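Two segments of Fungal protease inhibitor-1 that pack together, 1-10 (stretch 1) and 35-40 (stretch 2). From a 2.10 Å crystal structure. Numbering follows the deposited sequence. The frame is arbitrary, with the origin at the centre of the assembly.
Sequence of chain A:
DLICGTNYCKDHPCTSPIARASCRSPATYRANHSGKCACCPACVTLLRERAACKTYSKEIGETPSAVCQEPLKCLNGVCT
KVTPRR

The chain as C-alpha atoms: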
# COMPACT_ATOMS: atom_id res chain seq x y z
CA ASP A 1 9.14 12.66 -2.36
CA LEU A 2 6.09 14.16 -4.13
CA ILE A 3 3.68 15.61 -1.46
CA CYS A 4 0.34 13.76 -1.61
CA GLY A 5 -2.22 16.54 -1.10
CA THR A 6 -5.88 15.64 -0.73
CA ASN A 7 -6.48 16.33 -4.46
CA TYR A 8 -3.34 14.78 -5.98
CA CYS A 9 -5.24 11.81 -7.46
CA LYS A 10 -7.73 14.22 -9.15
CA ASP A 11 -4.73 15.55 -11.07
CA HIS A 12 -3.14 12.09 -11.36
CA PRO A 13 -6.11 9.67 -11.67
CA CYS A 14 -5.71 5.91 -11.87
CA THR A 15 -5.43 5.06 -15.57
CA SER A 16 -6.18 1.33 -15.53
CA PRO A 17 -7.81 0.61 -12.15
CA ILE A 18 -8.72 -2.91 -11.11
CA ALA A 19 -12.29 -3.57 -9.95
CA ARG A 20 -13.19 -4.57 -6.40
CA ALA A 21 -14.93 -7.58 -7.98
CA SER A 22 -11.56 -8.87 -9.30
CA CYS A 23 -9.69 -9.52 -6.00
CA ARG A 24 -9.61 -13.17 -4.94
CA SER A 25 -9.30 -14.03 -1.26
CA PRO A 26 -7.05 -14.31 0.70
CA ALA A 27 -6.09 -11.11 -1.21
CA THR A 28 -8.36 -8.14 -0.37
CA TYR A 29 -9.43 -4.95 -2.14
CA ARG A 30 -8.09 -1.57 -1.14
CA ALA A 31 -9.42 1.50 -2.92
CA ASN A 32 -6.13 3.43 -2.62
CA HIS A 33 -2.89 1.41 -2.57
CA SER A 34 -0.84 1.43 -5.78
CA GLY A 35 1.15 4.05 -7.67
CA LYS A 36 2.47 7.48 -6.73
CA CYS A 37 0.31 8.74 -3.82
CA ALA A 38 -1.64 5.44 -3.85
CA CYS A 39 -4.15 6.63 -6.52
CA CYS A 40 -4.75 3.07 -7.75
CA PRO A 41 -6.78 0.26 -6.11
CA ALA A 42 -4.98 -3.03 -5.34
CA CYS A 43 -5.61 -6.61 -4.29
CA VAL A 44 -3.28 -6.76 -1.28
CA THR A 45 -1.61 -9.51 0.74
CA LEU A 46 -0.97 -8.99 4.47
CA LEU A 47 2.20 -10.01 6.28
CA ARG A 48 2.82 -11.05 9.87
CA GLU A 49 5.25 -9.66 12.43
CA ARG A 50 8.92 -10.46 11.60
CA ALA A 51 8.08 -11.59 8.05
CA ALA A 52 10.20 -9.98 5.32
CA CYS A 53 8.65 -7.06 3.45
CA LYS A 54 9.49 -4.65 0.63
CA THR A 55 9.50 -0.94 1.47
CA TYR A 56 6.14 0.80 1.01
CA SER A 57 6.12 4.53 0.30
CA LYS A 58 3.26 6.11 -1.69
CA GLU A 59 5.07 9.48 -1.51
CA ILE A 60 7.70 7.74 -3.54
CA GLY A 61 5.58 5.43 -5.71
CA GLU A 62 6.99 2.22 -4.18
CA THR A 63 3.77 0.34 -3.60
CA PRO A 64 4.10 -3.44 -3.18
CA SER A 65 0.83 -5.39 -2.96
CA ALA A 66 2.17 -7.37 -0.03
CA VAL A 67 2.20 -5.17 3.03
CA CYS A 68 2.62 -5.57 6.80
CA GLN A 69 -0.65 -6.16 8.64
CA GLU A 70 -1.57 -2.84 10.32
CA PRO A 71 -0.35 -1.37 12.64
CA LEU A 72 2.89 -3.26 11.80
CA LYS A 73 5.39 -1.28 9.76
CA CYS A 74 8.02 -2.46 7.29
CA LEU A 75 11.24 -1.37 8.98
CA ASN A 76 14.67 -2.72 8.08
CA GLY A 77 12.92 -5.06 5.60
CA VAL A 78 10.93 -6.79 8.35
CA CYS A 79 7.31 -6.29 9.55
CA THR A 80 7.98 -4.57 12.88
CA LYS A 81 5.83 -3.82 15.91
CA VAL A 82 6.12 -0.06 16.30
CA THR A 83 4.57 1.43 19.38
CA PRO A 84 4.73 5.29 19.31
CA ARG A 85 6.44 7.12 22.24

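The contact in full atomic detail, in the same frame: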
# COMPACT_ATOMS: atom_id res chain seq x y z
N ASP A 1 10.22 12.61 -3.39
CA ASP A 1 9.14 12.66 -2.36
C ASP A 1 8.06 13.68 -2.76
O ASP A 1 8.13 14.86 -2.39
CB ASP A 1 9.75 13.00 -0.99
CG ASP A 1 8.85 12.60 0.18
OD1 ASP A 1 8.77 11.40 0.51
OD2 ASP A 1 8.24 13.48 0.81
N LEU A 2 7.07 13.23 -3.52
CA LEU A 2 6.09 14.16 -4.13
C LEU A 2 4.81 14.37 -3.33
O LEU A 2 3.80 13.71 -3.61
CB LEU A 2 5.78 13.76 -5.60
CG LEU A 2 5.85 12.30 -6.10
CD1 LEU A 2 4.58 11.50 -5.80
CD2 LEU A 2 6.15 12.28 -7.59
N ILE A 3 4.84 15.29 -2.36
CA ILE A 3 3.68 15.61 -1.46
C ILE A 3 2.28 15.17 -1.98
O ILE A 3 1.85 15.55 -3.08
CB ILE A 3 3.63 17.12 -1.03
CG1 ILE A 3 4.93 17.53 -0.31
CG2 ILE A 3 2.40 17.39 -0.13
CD1 ILE A 3 5.07 19.04 -0.04
N CYS A 4 1.59 14.36 -1.17
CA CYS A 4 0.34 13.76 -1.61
C CYS A 4 -0.82 14.52 -0.99
O CYS A 4 -1.42 14.06 -0.02
CB CYS A 4 0.29 12.27 -1.22
SG CYS A 4 1.58 11.27 -1.97
N GLY A 5 -1.12 15.68 -1.56
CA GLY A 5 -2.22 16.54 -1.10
C GLY A 5 -3.55 15.86 -1.31
O GLY A 5 -3.65 14.91 -2.08
N THR A 6 -4.59 16.33 -0.63
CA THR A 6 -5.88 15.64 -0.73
C THR A 6 -6.39 15.45 -2.18
O THR A 6 -7.09 14.47 -2.47
CB THR A 6 -6.94 16.29 0.18
OG1 THR A 6 -7.02 17.68 -0.12
CG2 THR A 6 -6.56 16.10 1.66
N ASN A 7 -6.00 16.34 -3.08
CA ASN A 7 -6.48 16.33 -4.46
C ASN A 7 -5.50 15.84 -5.50
O ASN A 7 -5.74 15.98 -6.70
CB ASN A 7 -6.92 17.72 -4.88
CG ASN A 7 -8.14 18.19 -4.13
OD1 ASN A 7 -9.11 17.45 -3.98
ND2 ASN A 7 -8.10 19.43 -3.66
N TYR A 8 -4.37 15.29 -5.06
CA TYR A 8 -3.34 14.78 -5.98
C TYR A 8 -3.91 13.82 -7.03
O TYR A 8 -3.67 13.98 -8.24
CB TYR A 8 -2.22 14.10 -5.20
CG TYR A 8 -1.11 13.56 -6.07
CD1 TYR A 8 0.04 14.29 -6.29
CD2 TYR A 8 -1.24 12.32 -6.69
CE1 TYR A 8 1.05 13.80 -7.10
CE2 TYR A 8 -0.25 11.82 -7.50
CZ TYR A 8 0.90 12.56 -7.70
OH TYR A 8 1.88 12.05 -8.51
N CYS A 9 -4.68 12.82 -6.57
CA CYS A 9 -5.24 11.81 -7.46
C CYS A 9 -6.31 12.35 -8.45
O CYS A 9 -6.60 11.72 -9.46
CB CYS A 9 -5.76 10.61 -6.67
SG CYS A 9 -4.48 9.81 -5.65
N LYS A 10 -6.88 13.52 -8.16
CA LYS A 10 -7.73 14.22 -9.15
C LYS A 10 -6.89 14.70 -10.34
O LYS A 10 -7.34 14.68 -11.48
CB LYS A 10 -8.45 15.42 -8.53
CG LYS A 10 -9.39 15.07 -7.42
CD LYS A 10 -9.92 16.33 -6.78
CE LYS A 10 -11.37 16.18 -6.33
NZ LYS A 10 -11.57 14.91 -5.61
N GLY A 35 0.72 2.88 -6.89
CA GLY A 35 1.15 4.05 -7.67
C GLY A 35 1.56 5.23 -6.81
O GLY A 35 1.35 5.23 -5.59
N LYS A 36 2.16 6.23 -7.44
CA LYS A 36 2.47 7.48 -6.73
C LYS A 36 1.22 7.99 -6.01
O LYS A 36 0.13 8.07 -6.60
CB LYS A 36 3.03 8.52 -7.70
CG LYS A 36 4.42 8.14 -8.22
CD LYS A 36 4.99 9.17 -9.19
CE LYS A 36 4.61 8.87 -10.64
NZ LYS A 36 5.04 7.51 -11.06
N CYS A 37 1.39 8.29 -4.72
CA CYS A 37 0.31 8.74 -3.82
C CYS A 37 -0.87 7.76 -3.65
O CYS A 37 -1.93 8.13 -3.11
CB CYS A 37 -0.16 10.16 -4.16
SG CYS A 37 1.18 11.39 -3.96
N ALA A 38 -0.67 6.51 -4.09
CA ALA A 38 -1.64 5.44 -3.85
C ALA A 38 -3.00 5.72 -4.52
O ALA A 38 -4.04 5.42 -3.98
CB ALA A 38 -1.80 5.22 -2.35
N CYS A 39 -2.95 6.29 -5.73
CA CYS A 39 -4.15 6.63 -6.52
C CYS A 39 -4.88 5.42 -7.09
O CYS A 39 -6.07 5.51 -7.43
CB CYS A 39 -3.79 7.61 -7.64
SG CYS A 39 -3.13 9.17 -6.99
N CYS A 40 -4.17 4.29 -7.19
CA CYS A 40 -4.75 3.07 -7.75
C CYS A 40 -5.16 2.01 -6.72
O CYS A 40 -4.44 1.75 -5.75
CB CYS A 40 -3.82 2.44 -8.79
SG CYS A 40 -3.64 3.39 -10.33

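Two disulfides hold these stretches together, and no hydrogen bond passes between them. The covalent evidence is direct: Cys-4 SG lies 2.0 Å from Cys-37 SG, and Cys-9 SG lies 2.0 Å from Cys-39 SG, both at bonding distance. The bridges are closely alike in conformation. Each has a chi3 of -81°, near the roughly perpendicular torsion that minimises repulsion between sulfur lone pairs, and all four cysteines adopt the m rotamer, with chi1 between -58° and -62°. Every one of them points its CA-to-CB bond toward the other stretch.

The backbone register follows from these links. Cys-4 CA and Cys-37 CA are 5.5 Å apart, and Cys-9 CA and Cys-39 CA 5.4 Å, so the closest CA approaches of the two stretches coincide with the bridges. Four residues separate the cysteines of the first stretch but only one those of the second. The longer segment takes up the difference in a type I turn from Gly-5 to Tyr-8, closed by the hydrogen bond from Tyr-8 N to Gly-5 O at 3.1 Å, and then enters a helix at Tyr-8. Gly-5, Thr-6 and Asn-7 therefore make no contact with the second stretch. That stretch has a tight bend of its own, in which Ala-38 N donates to Gly-35 O at 2.8 Å; Cys-37 and Ala-38 both have positive phi, 59° and 63°.

The ring of Tyr-8 packs against both bridges. Tyr-8 points its CA-to-CB bond toward the second stretch and adopts the t rotamer (chi1 -179°). Two sulfurs meet the ring in different ways. Cys-37 SG is 3.6 Å from the ring centroid, averaged over CG, CD1, CD2, CE1, CE2 and CZ of Tyr-8, and only 4° off the normal, which places it almost directly over one face. There the polarisable sulfur can make dispersion contact with the pi system. Cys-39 SG is 4.9 Å from the same Tyr-8 centroid and 86° off the normal, hence at the edge, where aromatic C-H groups present their slightly positive hydrogens. One ring thus touches a sulfur from each disulfide.

Apolar packing fills in around this arrangement. Tyr-8 CD2 approaches Cys-37 CB at 3.5 Å and Cys-39 SG at 3.7 Å, so a single ring carbon contacts both cysteines. Leu-2 extends the contact beyond the first bridge: its CD1 is 3.9 Å from Cys-37 SG, and its CD2 is 3.7 Å from Lys-36 CD. The lysine contributes its aliphatic portion. Lys-36 CB also lies 3.8 Å from Tyr-8 OH, while the end of the chain leads away, leaving the charged NZ without a partner in the first stretch.

The buried area, 359 Å² summed over both sides, is modest. Cys-37 accounts for 102 Å² of it, the largest share of any residue, as expected for a residue whose side chain is bonded to Cys-4, covered by the Tyr-8 ring and flanked by Leu-2.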